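PDB 7AS6: synaptotagmin-1 from Arabidopsis thaliana, which helps maintain plasma membrane integrity during freezing and osmotic stress, and probably binds calcium and phospholipids through C2 domains, of which this chain is the C2A. Local coordinates for residues L74-Y79 against L132-L137; L97-P102 against K106-E111; R21-M26 against N86-G91; T47-K52 against Y79-V84. All coordinates share one frame; numbering follows the deposited sequence.

Interaction 1: L74-Y79 against L132-L137; sequences LEFSVY and LEVELL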
loop_
_atom_site.group_PDB
_atom_site.type_symbol
_atom_site.label_atom_id
_atom_site.label_comp_id
_atom_site.label_asym_id
_atom_site.label_seq_id
_atom_site.Cartn_x
_atom_site.Cartn_y
_atom_site.Cartn_z
ATOM N N LEU A 74 -6.444 -2.578 5.190
ATOM C CA LEU A 74 -5.078 -2.170 4.906
ATOM C C LEU A 74 -5.046 -0.670 4.677
ATOM O O LEU A 74 -5.978 -0.100 4.110
ATOM C CB LEU A 74 -4.541 -2.890 3.672
ATOM C CG LEU A 74 -4.285 -4.382 3.867
ATOM C CD1 LEU A 74 -4.266 -5.065 2.522
ATOM C CD2 LEU A 74 -2.964 -4.600 4.598
ATOM N N GLU A 75 -3.975 -0.030 5.116
ATOM C CA GLU A 75 -3.741 1.373 4.812
ATOM C C GLU A 75 -2.446 1.480 4.024
ATOM O O GLU A 75 -1.403 1.008 4.482
ATOM C CB GLU A 75 -3.665 2.191 6.088
ATOM C CG GLU A 75 -3.778 3.673 5.865
ATOM C CD GLU A 75 -3.328 4.456 7.084
ATOM O OE1 GLU A 75 -2.120 4.388 7.407
ATOM O OE2 GLU A 75 -4.178 5.119 7.723
ATOM N N PHE A 76 -2.525 2.051 2.827
ATOM C CA PHE A 76 -1.357 2.328 2.008
ATOM C C PHE A 76 -1.051 3.818 2.051
ATOM O O PHE A 76 -1.949 4.654 1.904
ATOM C CB PHE A 76 -1.579 1.903 0.565
ATOM C CG PHE A 76 -1.964 0.459 0.411
ATOM C CD1 PHE A 76 -0.999 -0.503 0.123
ATOM C CD2 PHE A 76 -3.279 0.062 0.567
ATOM C CE1 PHE A 76 -1.350 -1.855 -0.013
ATOM C CE2 PHE A 76 -3.644 -1.288 0.439
ATOM C CZ PHE A 76 -2.671 -2.243 0.140
ATOM N N SER A 77 0.216 4.157 2.237
ATOM C CA SER A 77 0.617 5.557 2.282
ATOM C C SER A 77 1.834 5.737 1.401
ATOM O O SER A 77 2.841 5.045 1.576
ATOM C CB SER A 77 0.902 5.992 3.708
ATOM O OG SER A 77 -0.269 5.838 4.485
ATOM N N VAL A 78 1.733 6.633 0.446
ATOM C CA VAL A 78 2.850 6.924 -0.428
ATOM C C VAL A 78 3.610 8.117 0.143
ATOM O O VAL A 78 3.019 9.168 0.423
ATOM C CB VAL A 78 2.369 7.193 -1.860
ATOM C CG1 VAL A 78 3.563 7.415 -2.765
ATOM C CG2 VAL A 78 1.510 6.010 -2.359
ATOM N N TYR A 79 4.906 7.931 0.374
ATOM C CA TYR A 79 5.797 8.951 0.906
ATOM C C TYR A 79 6.846 9.286 -0.132
ATOM O O TYR A 79 7.169 8.478 -1.000
ATOM C CB TYR A 79 6.532 8.475 2.165
ATOM C CG TYR A 79 5.688 8.379 3.397
ATOM C CD1 TYR A 79 5.711 9.383 4.342
ATOM C CD2 TYR A 79 4.869 7.285 3.623
ATOM C CE1 TYR A 79 4.947 9.308 5.480
ATOM C CE2 TYR A 79 4.093 7.204 4.770
ATOM C CZ TYR A 79 4.146 8.222 5.695
ATOM O OH TYR A 79 3.385 8.170 6.844
ATOM N N LEU A 132 -2.720 4.443 -6.932
ATOM C CA LEU A 132 -1.900 3.306 -6.545
ATOM C C LEU A 132 -2.605 2.034 -6.980
ATOM O O LEU A 132 -3.810 1.891 -6.755
ATOM C CB LEU A 132 -1.672 3.273 -5.040
ATOM C CG LEU A 132 -0.693 2.213 -4.549
ATOM C CD1 LEU A 132 0.706 2.495 -5.060
ATOM C CD2 LEU A 132 -0.701 2.104 -3.025
ATOM N N GLU A 133 -1.866 1.118 -7.609
ATOM C CA GLU A 133 -2.410 -0.172 -8.046
ATOM C C GLU A 133 -1.793 -1.292 -7.224
ATOM O O GLU A 133 -0.562 -1.384 -7.116
ATOM C CB GLU A 133 -2.169 -0.403 -9.538
ATOM C CG GLU A 133 -2.770 0.721 -10.381
ATOM C CD GLU A 133 -2.814 0.420 -11.865
ATOM O OE1 GLU A 133 -2.282 -0.633 -12.281
ATOM O OE2 GLU A 133 -3.397 1.239 -12.619
ATOM N N VAL A 134 -2.647 -2.119 -6.617
ATOM C CA VAL A 134 -2.219 -3.185 -5.720
ATOM C C VAL A 134 -3.001 -4.456 -6.052
ATOM O O VAL A 134 -3.996 -4.429 -6.780
ATOM C CB VAL A 134 -2.416 -2.817 -4.233
ATOM C CG1 VAL A 134 -1.845 -1.435 -3.919
ATOM C CG2 VAL A 134 -3.878 -2.862 -3.882
ATOM N N GLU A 135 -2.542 -5.581 -5.503
ATOM C CA GLU A 135 -3.230 -6.865 -5.621
ATOM C C GLU A 135 -3.270 -7.545 -4.268
ATOM O O GLU A 135 -2.354 -7.397 -3.455
ATOM C CB GLU A 135 -2.548 -7.841 -6.568
ATOM C CG GLU A 135 -2.595 -7.514 -8.032
ATOM C CD GLU A 135 -1.855 -8.573 -8.826
ATOM O OE1 GLU A 135 -1.716 -9.707 -8.293
ATOM O OE2 GLU A 135 -1.389 -8.266 -9.953
ATOM N N LEU A 136 -4.320 -8.312 -4.046
ATOM C CA LEU A 136 -4.445 -9.103 -2.837
ATOM C C LEU A 136 -4.690 -10.548 -3.225
ATOM O O LEU A 136 -5.451 -10.826 -4.156
ATOM C CB LEU A 136 -5.587 -8.607 -1.953
ATOM C CG LEU A 136 -5.625 -7.141 -1.537
ATOM C CD1 LEU A 136 -6.790 -6.933 -0.589
ATOM C CD2 LEU A 136 -4.322 -6.699 -0.895
ATOM N N LEU A 137 -4.027 -11.463 -2.523
ATOM C CA LEU A 137 -4.300 -12.892 -2.637
ATOM C C LEU A 137 -4.478 -13.437 -1.229
ATOM O O LEU A 137 -3.529 -13.446 -0.440
ATOM C CB LEU A 137 -3.181 -13.629 -3.376
ATOM C CG LEU A 137 -3.331 -15.153 -3.369
ATOM C CD1 LEU A 137 -4.610 -15.571 -4.084
ATOM C CD2 LEU A 137 -2.120 -15.830 -3.987
#
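Leu74 opens the contact by reaching tip to tip for Leu136, its CD1 methyl 3.8 Å from CD2 of that residue. Two residues on, Phe76 points the same way and makes the largest share of the contact on its strand. Its ring comes from the opposite direction to Val134, whose CG1 lies over one face of the ring, offset toward the rim. This is a CH-pi contact, with CG1 4.3 Å from the ring centroid and 22° off the normal. CG1 of Val134 is anti to its own carbonyl carbon (chi1 -49°), which turns that methyl up to the ring. At the root of the Phe76 side chain, Leu132 crosses it at about a right angle and sets CD2 3.7 Å from Phe76 CB, close also to the first ring atoms. No hydrogen bond joins the segments, whose axes pass 9.9 Å apart at 140°; each strand pairs with others, Phe76 with Asn93 and Val134 with Phe108. Val12 of strand 8-18 also touches Leu74, Phe76 and Leu136. Two antiparallel sheets meeting through alternating apolar side chains make the buried core of a beta sandwich, here that of the C2 domain.

Interaction 2: L97-P102 against K106-E111; sequences LKEMVP and KAFTLE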
loop_
_atom_site.group_PDB
_atom_site.type_symbol
_atom_site.label_atom_id
_atom_site.label_comp_id
_atom_site.label_asym_id
_atom_site.label_seq_id
_atom_site.Cartn_x
_atom_site.Cartn_y
_atom_site.Cartn_z
ATOM N N LEU A 97 -10.210 -5.741 3.935
ATOM C CA LEU A 97 -9.989 -7.126 3.560
ATOM C C LEU A 97 -11.287 -7.839 3.191
ATOM O O LEU A 97 -11.232 -8.874 2.526
ATOM C CB LEU A 97 -9.269 -7.868 4.687
ATOM C CG LEU A 97 -7.864 -7.370 5.035
ATOM C CD1 LEU A 97 -7.135 -8.390 5.904
ATOM C CD2 LEU A 97 -7.083 -7.067 3.767
ATOM N N LYS A 98 -12.452 -7.303 3.567
ATOM C CA LYS A 98 -13.700 -7.941 3.155
ATOM C C LYS A 98 -13.912 -7.886 1.647
ATOM O O LYS A 98 -14.897 -8.446 1.154
ATOM C CB LYS A 98 -14.899 -7.316 3.882
ATOM C CG LYS A 98 -15.298 -5.913 3.420
ATOM C CD LYS A 98 -16.348 -5.306 4.355
ATOM C CE LYS A 98 -16.651 -3.855 4.018
ATOM N NZ LYS A 98 -17.106 -3.083 5.224
ATOM N N GLU A 99 -13.018 -7.231 0.911
ATOM C CA GLU A 99 -12.998 -7.277 -0.541
ATOM C C GLU A 99 -12.113 -8.394 -1.087
ATOM O O GLU A 99 -12.120 -8.622 -2.301
ATOM C CB GLU A 99 -12.522 -5.930 -1.098
ATOM C CG GLU A 99 -13.529 -4.792 -0.961
ATOM C CD GLU A 99 -14.786 -5.027 -1.780
ATOM O OE1 GLU A 99 -15.896 -4.895 -1.218
ATOM O OE2 GLU A 99 -14.673 -5.353 -2.986
ATOM N N MET A 100 -11.340 -9.073 -0.232
ATOM C CA MET A 100 -10.527 -10.214 -0.648
ATOM C C MET A 100 -11.402 -11.323 -1.231
ATOM O O MET A 100 -12.602 -11.405 -0.960
ATOM C CB MET A 100 -9.752 -10.812 0.532
ATOM C CG MET A 100 -8.682 -9.945 1.184
ATOM S SD MET A 100 -7.885 -10.885 2.524
ATOM C CE MET A 100 -9.306 -11.333 3.527
ATOM N N VAL A 101 -10.770 -12.198 -2.017
ATOM C CA VAL A 101 -11.384 -13.431 -2.522
ATOM C C VAL A 101 -10.402 -14.579 -2.307
ATOM O O VAL A 101 -9.254 -14.483 -2.761
ATOM C CB VAL A 101 -11.767 -13.319 -4.010
ATOM C CG1 VAL A 101 -12.477 -14.605 -4.476
ATOM C CG2 VAL A 101 -12.651 -12.114 -4.261
ATOM N N PRO A 102 -10.785 -15.678 -1.644
ATOM C CA PRO A 102 -9.809 -16.750 -1.373
ATOM C C PRO A 102 -9.309 -17.379 -2.668
ATOM O O PRO A 102 -10.096 -17.682 -3.564
ATOM C CB PRO A 102 -10.605 -17.751 -0.527
ATOM C CG PRO A 102 -12.052 -17.491 -0.895
ATOM C CD PRO A 102 -12.122 -16.001 -1.122
ATOM N N LYS A 106 -6.759 -10.579 -6.928
ATOM C CA LYS A 106 -7.722 -9.517 -7.178
ATOM C C LYS A 106 -6.988 -8.184 -7.136
ATOM O O LYS A 106 -6.349 -7.853 -6.132
ATOM C CB LYS A 106 -8.868 -9.553 -6.167
ATOM C CG LYS A 106 -10.027 -8.608 -6.509
ATOM C CD LYS A 106 -11.317 -8.999 -5.781
ATOM C CE LYS A 106 -12.376 -7.904 -5.897
ATOM N NZ LYS A 106 -13.499 -8.073 -4.923
ATOM N N ALA A 107 -7.083 -7.431 -8.225
ATOM C CA ALA A 107 -6.385 -6.170 -8.381
ATOM C C ALA A 107 -7.317 -5.021 -8.035
ATOM O O ALA A 107 -8.518 -5.085 -8.309
ATOM C CB ALA A 107 -5.872 -6.016 -9.812
ATOM N N PHE A 108 -6.757 -3.978 -7.418
ATOM C CA PHE A 108 -7.498 -2.787 -7.030
ATOM C C PHE A 108 -6.719 -1.558 -7.457
ATOM O O PHE A 108 -5.485 -1.555 -7.454
ATOM C CB PHE A 108 -7.735 -2.718 -5.506
ATOM C CG PHE A 108 -8.393 -3.942 -4.934
ATOM C CD1 PHE A 108 -9.774 -4.015 -4.819
ATOM C CD2 PHE A 108 -7.632 -5.022 -4.511
ATOM C CE1 PHE A 108 -10.389 -5.149 -4.295
ATOM C CE2 PHE A 108 -8.241 -6.159 -3.982
ATOM C CZ PHE A 108 -9.619 -6.221 -3.876
ATOM N N THR A 109 -7.446 -0.503 -7.810
ATOM C CA THR A 109 -6.851 0.810 -8.050
ATOM C C THR A 109 -7.382 1.778 -7.002
ATOM O O THR A 109 -8.580 2.079 -6.983
ATOM C CB THR A 109 -7.171 1.312 -9.453
ATOM O OG1 THR A 109 -6.657 0.381 -10.415
ATOM C CG2 THR A 109 -6.534 2.678 -9.666
ATOM N N LEU A 110 -6.496 2.265 -6.138
ATOM C CA LEU A 110 -6.861 3.195 -5.080
ATOM C C LEU A 110 -6.411 4.590 -5.476
ATOM O O LEU A 110 -5.237 4.805 -5.797
ATOM C CB LEU A 110 -6.216 2.798 -3.750
ATOM C CG LEU A 110 -6.366 1.315 -3.416
ATOM C CD1 LEU A 110 -5.596 0.933 -2.155
ATOM C CD2 LEU A 110 -7.838 0.989 -3.270
ATOM N N GLU A 111 -7.340 5.534 -5.471
ATOM C CA GLU A 111 -6.956 6.917 -5.696
ATOM C C GLU A 111 -6.333 7.450 -4.417
ATOM O O GLU A 111 -6.849 7.210 -3.322
ATOM C CB GLU A 111 -8.161 7.753 -6.132
ATOM C CG GLU A 111 -8.670 7.348 -7.523
ATOM C CD GLU A 111 -9.570 8.390 -8.181
ATOM O OE1 GLU A 111 -9.790 9.464 -7.575
ATOM O OE2 GLU A 111 -10.055 8.130 -9.308
#
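Lys106 grips Glu99 twice, through the backbone and through the carboxylate. NZ donates a hydrogen bond of 3.0 Å to Glu99 O, lying in the carbonyl plane at a C=O...N angle of 146°, and forms a longer salt bridge of 3.5 Å with Glu99 OE2. The lysine chain runs extended beyond CG, whereas Glu99 folds back at chi2 (-65°), which brings its carboxylate round to the ammonium group. Further out, Val101 crosses the lysine at about a right angle and rests CG2 on its CD methylene, 3.7 Å away. Phe108 presents its edge to the same carbonyl, with CZ 3.8 Å from Glu99 O in the plane of the ring, while its CE1 touches Glu99 CB at 3.9 Å. Phe108 also packs on Leu136 and Leu95, linking this surface contact to the interior. The 3-10 turn 97-99 is closed by the bond from Met100 N to Leu97 O. The contacts lie within the connection between strands 88-96 and 106-111, which passes from one sheet of the C2 beta sandwich to the edge strand of the other.

Interaction 3: R21-M26 against N86-G91; sequences RKKDLM and NPEKMG. With CD (cadmium ion), chain B.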
loop_
_atom_site.group_PDB
_atom_site.type_symbol
_atom_site.label_atom_id
_atom_site.label_comp_id
_atom_site.label_asym_id
_atom_site.label_seq_id
_atom_site.Cartn_x
_atom_site.Cartn_y
_atom_site.Cartn_z
ATOM N N ARG A 21 2.099 13.421 -8.019
ATOM C CA ARG A 21 2.381 14.847 -8.109
ATOM C C ARG A 21 3.868 15.102 -7.973
ATOM O O ARG A 21 4.568 14.412 -7.234
ATOM C CB ARG A 21 1.658 15.617 -7.006
ATOM C CG ARG A 21 0.173 15.438 -6.996
ATOM C CD ARG A 21 -0.485 16.505 -6.158
ATOM N NE ARG A 21 -0.099 17.847 -6.588
ATOM C CZ ARG A 21 -0.592 18.466 -7.657
ATOM N NH1 ARG A 21 -0.176 19.695 -7.961
ATOM N NH2 ARG A 21 -1.497 17.860 -8.423
ATOM N N LYS A 22 4.351 16.132 -8.656
ATOM C CA LYS A 22 5.703 16.584 -8.385
ATOM C C LYS A 22 5.778 17.153 -6.977
ATOM O O LYS A 22 4.883 17.874 -6.532
ATOM C CB LYS A 22 6.143 17.628 -9.399
ATOM C CG LYS A 22 6.095 17.152 -10.818
ATOM C CD LYS A 22 6.922 18.035 -11.711
ATOM C CE LYS A 22 6.367 18.007 -13.109
ATOM N NZ LYS A 22 4.991 18.566 -13.105
ATOM N N LYS A 23 6.826 16.803 -6.277
ATOM C CA LYS A 23 7.067 17.236 -4.906
ATOM C C LYS A 23 8.454 17.845 -4.726
ATOM O O LYS A 23 8.585 18.882 -4.058
ATOM C CB LYS A 23 6.868 16.040 -3.945
ATOM C CG LYS A 23 6.649 16.407 -2.482
ATOM C CD LYS A 23 7.758 15.845 -1.578
ATOM C CE LYS A 23 8.881 16.859 -1.330
ATOM N NZ LYS A 23 9.811 16.439 -0.223
ATOM N N ASP A 24 9.486 17.241 -5.310
ATOM C CA ASP A 24 10.843 17.759 -5.240
ATOM C C ASP A 24 11.036 18.911 -6.219
ATOM O O ASP A 24 10.355 19.008 -7.248
ATOM C CB ASP A 24 11.865 16.659 -5.556
ATOM C CG ASP A 24 11.908 15.567 -4.500
ATOM O OD1 ASP A 24 11.531 15.863 -3.340
ATOM O OD2 ASP A 24 12.322 14.416 -4.830
ATOM N N LEU A 25 12.003 19.777 -5.894
ATOM C CA LEU A 25 12.322 20.902 -6.770
ATOM C C LEU A 25 12.883 20.429 -8.104
ATOM O O LEU A 25 12.776 21.132 -9.114
ATOM C CB LEU A 25 13.312 21.846 -6.086
ATOM C CG LEU A 25 12.729 22.543 -4.858
ATOM C CD1 LEU A 25 13.820 23.242 -4.077
ATOM C CD2 LEU A 25 11.639 23.526 -5.267
ATOM N N MET A 26 13.501 19.257 -8.125
ATOM C CA MET A 26 13.810 18.622 -9.392
ATOM C C MET A 26 13.726 17.118 -9.209
ATOM O O MET A 26 14.013 16.600 -8.128
ATOM C CB MET A 26 15.183 19.036 -9.907
ATOM C CG MET A 26 16.196 19.325 -8.831
ATOM S SD MET A 26 17.327 20.627 -9.385
ATOM C CE MET A 26 17.635 20.078 -11.070
ATOM N N ASN A 86 12.459 14.128 7.474
ATOM C CA ASN A 86 11.461 13.071 7.487
ATOM C C ASN A 86 10.734 13.007 6.151
ATOM O O ASN A 86 10.398 14.051 5.578
ATOM C CB ASN A 86 10.448 13.302 8.601
ATOM C CG ASN A 86 10.908 12.737 9.923
ATOM O OD1 ASN A 86 12.088 12.434 10.102
ATOM N ND2 ASN A 86 9.976 12.581 10.858
ATOM N N PRO A 87 10.512 11.790 5.653
ATOM C CA PRO A 87 9.671 11.621 4.468
ATOM C C PRO A 87 8.334 12.315 4.655
ATOM O O PRO A 87 7.714 12.231 5.711
ATOM C CB PRO A 87 9.508 10.101 4.370
ATOM C CG PRO A 87 10.782 9.577 4.939
ATOM C CD PRO A 87 11.116 10.512 6.078
ATOM N N GLU A 88 7.904 13.025 3.620
ATOM C CA GLU A 88 6.612 13.686 3.615
ATOM C C GLU A 88 5.618 12.812 2.881
ATOM O O GLU A 88 5.905 12.338 1.776
ATOM C CB GLU A 88 6.696 15.056 2.945
ATOM C CG GLU A 88 6.743 16.208 3.935
ATOM C CD GLU A 88 8.050 16.979 3.882
ATOM O OE1 GLU A 88 8.709 16.972 2.815
ATOM O OE2 GLU A 88 8.419 17.591 4.911
ATOM N N LYS A 89 4.460 12.587 3.501
ATOM C CA LYS A 89 3.424 11.774 2.880
ATOM C C LYS A 89 2.918 12.479 1.630
ATOM O O LYS A 89 2.694 13.690 1.640
ATOM C CB LYS A 89 2.276 11.535 3.868
ATOM C CG LYS A 89 1.237 10.523 3.402
ATOM C CD LYS A 89 0.086 10.371 4.411
ATOM C CE LYS A 89 0.592 10.289 5.854
ATOM N NZ LYS A 89 0.514 8.924 6.448
ATOM N N MET A 90 2.772 11.729 0.540
ATOM C CA MET A 90 2.220 12.299 -0.676
ATOM C C MET A 90 0.755 11.968 -0.851
ATOM O O MET A 90 0.049 12.707 -1.540
ATOM C CB MET A 90 2.991 11.809 -1.901
ATOM C CG MET A 90 4.492 12.125 -1.860
ATOM S SD MET A 90 5.277 11.438 -3.340
ATOM C CE MET A 90 4.597 12.549 -4.567
ATOM N N GLY A 91 0.289 10.899 -0.226
ATOM C CA GLY A 91 -1.091 10.482 -0.363
ATOM C C GLY A 91 -1.291 9.113 0.247
ATOM O O GLY A 91 -0.339 8.400 0.590
HETATM CD CD CD B . 12.393 13.324 -2.735
HETATM O O HOH W 1 10.029 14.317 1.505
#
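Lys23 and Glu88 meet beside a bound cadmium ion, the ammonium group lying among the carboxylates of Glu88, Asp24 and Asp80. Across the contact NZ bonds Glu88 OE1 at 3.3 Å, nearly along the C-O axis, as part of a salt bridge between side chains that cross at about a right angle. Bends at chi2 (-118°) and chi3 (94°) carry the lysine tip to this point. A water 2.7 Å from Lys23 NZ accepts from it and, at the longer distance of 3.3 Å, from Glu88 N, so the ammonium group is tied to both backbone and side chain of Glu88. NZ also donates to Asp80 OD2 and makes a long salt bridge of 3.6 Å with Asp24 OD1. Asp24 chelates the cadmium ion with OD2 at 2.4 Å and OD1 at 2.8 Å. Beside the polar network, Met90 bends at chi3 to bring CE 3.3 Å from Arg21 O; Met90 and Gly91 form a classic beta bulge opposite Val78. The positive charge of Lys23 probably offsets part of the carboxylate charge gathered around the metal, the site expected by similarity to take calcium.

Interaction 4: T47-K52 against Y79-V84; sequences TTVKHK and YDWEQV. With CD (cadmium ion), chain B; EDO (1,2-ethanediol), chain G.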
loop_
_atom_site.group_PDB
_atom_site.type_symbol
_atom_site.label_atom_id
_atom_site.label_comp_id
_atom_site.label_asym_id
_atom_site.label_seq_id
_atom_site.Cartn_x
_atom_site.Cartn_y
_atom_site.Cartn_z
ATOM N N THR A 47 7.819 -0.608 0.791
ATOM C CA THR A 47 8.518 -0.910 -0.446
ATOM C C THR A 47 9.851 -0.178 -0.508
ATOM O O THR A 47 10.170 0.686 0.319
ATOM C CB THR A 47 7.708 -0.496 -1.670
ATOM O OG1 THR A 47 7.781 0.928 -1.795
ATOM C CG2 THR A 47 6.230 -0.972 -1.561
ATOM N N THR A 48 10.609 -0.494 -1.551
ATOM C CA THR A 48 11.821 0.240 -1.826
ATOM C C THR A 48 11.485 1.645 -2.305
ATOM O O THR A 48 10.351 1.947 -2.698
ATOM C CB THR A 48 12.667 -0.471 -2.877
ATOM O OG1 THR A 48 11.889 -0.649 -4.073
ATOM C CG2 THR A 48 13.114 -1.816 -2.358
ATOM N N VAL A 49 12.487 2.520 -2.216
ATOM C CA VAL A 49 12.414 3.875 -2.751
ATOM C C VAL A 49 12.705 3.815 -4.239
ATOM O O VAL A 49 13.721 3.247 -4.645
ATOM C CB VAL A 49 13.442 4.784 -2.052
ATOM C CG1 VAL A 49 13.545 6.139 -2.780
ATOM C CG2 VAL A 49 13.099 4.997 -0.571
ATOM N N LYS A 50 11.842 4.411 -5.059
ATOM C CA LYS A 50 12.137 4.576 -6.484
ATOM C C LYS A 50 12.540 6.028 -6.749
ATOM O O LYS A 50 11.723 6.933 -6.594
ATOM C CB LYS A 50 10.932 4.215 -7.351
ATOM C CG LYS A 50 10.440 2.790 -7.206
ATOM C CD LYS A 50 11.431 1.777 -7.755
ATOM C CE LYS A 50 10.804 0.382 -7.578
ATOM N NZ LYS A 50 11.709 -0.632 -8.168
ATOM N N HIS A 51 13.765 6.234 -7.213
ATOM C CA HIS A 51 14.320 7.566 -7.347
ATOM C C HIS A 51 13.792 8.246 -8.591
ATOM O O HIS A 51 13.775 7.649 -9.680
ATOM C CB HIS A 51 15.839 7.493 -7.420
ATOM C CG HIS A 51 16.457 6.904 -6.204
ATOM N ND1 HIS A 51 16.676 7.638 -5.060
ATOM C CD2 HIS A 51 16.848 5.642 -5.924
ATOM C CE1 HIS A 51 17.219 6.866 -4.142
ATOM N NE2 HIS A 51 17.321 5.647 -4.638
ATOM N N LYS A 52 13.378 9.495 -8.416
ATOM C CA LYS A 52 13.037 10.395 -9.506
ATOM C C LYS A 52 12.061 9.735 -10.486
ATOM O O LYS A 52 12.341 9.550 -11.668
ATOM C CB LYS A 52 14.317 10.870 -10.180
ATOM C CG LYS A 52 15.149 11.792 -9.236
ATOM C CD LYS A 52 16.532 12.029 -9.793
ATOM C CE LYS A 52 17.352 12.902 -8.869
ATOM N NZ LYS A 52 16.553 14.040 -8.367
ATOM N N TYR A 79 4.906 7.931 0.374
ATOM C CA TYR A 79 5.797 8.951 0.906
ATOM C C TYR A 79 6.846 9.286 -0.132
ATOM O O TYR A 79 7.169 8.478 -1.000
ATOM C CB TYR A 79 6.532 8.475 2.165
ATOM C CG TYR A 79 5.688 8.379 3.397
ATOM C CD1 TYR A 79 5.711 9.383 4.342
ATOM C CD2 TYR A 79 4.869 7.285 3.623
ATOM C CE1 TYR A 79 4.947 9.308 5.480
ATOM C CE2 TYR A 79 4.093 7.204 4.770
ATOM C CZ TYR A 79 4.146 8.222 5.695
ATOM O OH TYR A 79 3.385 8.170 6.844
ATOM N N ASP A 80 7.399 10.483 -0.017
ATOM C CA ASP A 80 8.580 10.877 -0.762
ATOM C C ASP A 80 9.816 10.697 0.101
ATOM O O ASP A 80 9.881 11.215 1.224
ATOM C CB ASP A 80 8.510 12.340 -1.185
ATOM C CG ASP A 80 9.819 12.824 -1.763
ATOM O OD1 ASP A 80 10.052 12.506 -2.943
ATOM O OD2 ASP A 80 10.634 13.484 -1.054
ATOM N N TRP A 81 10.818 10.036 -0.437
ATOM C CA TRP A 81 12.084 9.932 0.279
ATOM C C TRP A 81 12.953 11.167 0.074
ATOM O O TRP A 81 13.014 11.733 -1.013
ATOM C CB TRP A 81 12.825 8.691 -0.200
ATOM C CG TRP A 81 14.250 8.544 0.259
ATOM C CD1 TRP A 81 14.680 7.912 1.386
ATOM C CD2 TRP A 81 15.428 8.940 -0.452
ATOM N NE1 TRP A 81 16.052 7.911 1.434
ATOM C CE2 TRP A 81 16.536 8.522 0.307
ATOM C CE3 TRP A 81 15.654 9.595 -1.664
ATOM C CZ2 TRP A 81 17.848 8.751 -0.096
ATOM C CZ3 TRP A 81 16.961 9.828 -2.064
ATOM C CH2 TRP A 81 18.042 9.412 -1.280
ATOM N N GLU A 82 13.638 11.587 1.132
ATOM C CA GLU A 82 14.766 12.494 1.023
ATOM C C GLU A 82 15.835 11.966 1.954
ATOM O O GLU A 82 15.519 11.356 2.974
ATOM C CB GLU A 82 14.411 13.942 1.418
ATOM C CG GLU A 82 13.636 14.692 0.364
ATOM C CD GLU A 82 14.466 14.934 -0.869
ATOM O OE1 GLU A 82 15.689 15.122 -0.739
ATOM O OE2 GLU A 82 13.904 14.950 -1.974
ATOM N N GLN A 83 17.101 12.209 1.628
ATOM C CA GLN A 83 18.130 11.750 2.557
ATOM C C GLN A 83 18.072 12.521 3.873
ATOM O O GLN A 83 18.177 11.923 4.953
ATOM C CB GLN A 83 19.519 11.845 1.937
ATOM C CG GLN A 83 20.642 11.283 2.847
ATOM C CD GLN A 83 20.530 9.777 3.168
ATOM O OE1 GLN A 83 19.485 9.165 3.016
ATOM N NE2 GLN A 83 21.636 9.188 3.628
ATOM N N VAL A 84 17.873 13.838 3.809
ATOM C CA VAL A 84 17.807 14.676 5.000
ATOM C C VAL A 84 16.351 15.001 5.313
ATOM O O VAL A 84 15.621 15.531 4.463
ATOM C CB VAL A 84 18.622 15.961 4.813
ATOM C CG1 VAL A 84 18.661 16.721 6.103
ATOM C CG2 VAL A 84 20.032 15.610 4.359
HETATM CD CD CD B . 12.393 13.324 -2.735
HETATM C C1 EDO G . 12.306 1.299 -11.294
HETATM O O1 EDO G . 11.867 -0.029 -10.922
HETATM C C2 EDO G . 11.424 1.879 -12.397
HETATM O O2 EDO G . 10.075 1.989 -11.917
#
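Segment 47-52 runs as an irregular loop beside the end of strand 73-80, with Val49 CA and Trp81 CA 6.8 Å apart, at the metal-binding loops of the C2 domain. Val49 straddles the base of the tryptophan at about a right angle, CG1 and CG2 both 3.7 Å from Trp81 CB. Trp81 has CG anti to its backbone N (chi1 170°), which extends the indole toward His51. The imidazole turns its edge to the face of the six-membered ring of Trp81 in an offset edge-to-face pair, the two ring centroids 5.1 Å apart and the planes at 88°. Phe32 touches both Val49 and Trp81. Residues on both sides of Trp81 hold the cadmium ion: Asp80 chelates it through OD1 and OD2, Glu82 adds OE2, and Asp24 and Asp30 complete the protein ligands. Calcium is inferred by similarity to bind there. The side chain of His51 lies about 2 Å from a second cadmium ion. Between Asp80 and Glu82, Trp81 serves the metal by its backbone, with O 2.4 Å from the cadmium ion.

Interaction 1 lies about 2 Å from the centre of the chain and joins the two sheets; the others sit outside it. Interaction 2 is about 9 Å away, centre to centre, and shares with it the sheet holding the neighbouring strands 106-111 and 131-140. Interactions 3 and 4, their centres also about 9 Å apart, occupy the other end of the domain, each centre about 26 Å from that of interaction 2, and both touch one cadmium ion. Strand 73-80 runs from the core to that end, contributing to interactions 1 and 4, and pairs with strand 88-96 of interaction 3. Along the chain, interaction 4 falls within the span of interaction 3, and interaction 2 follows both. One strand thus connects the hydrophobic core directly to the metal-binding loops.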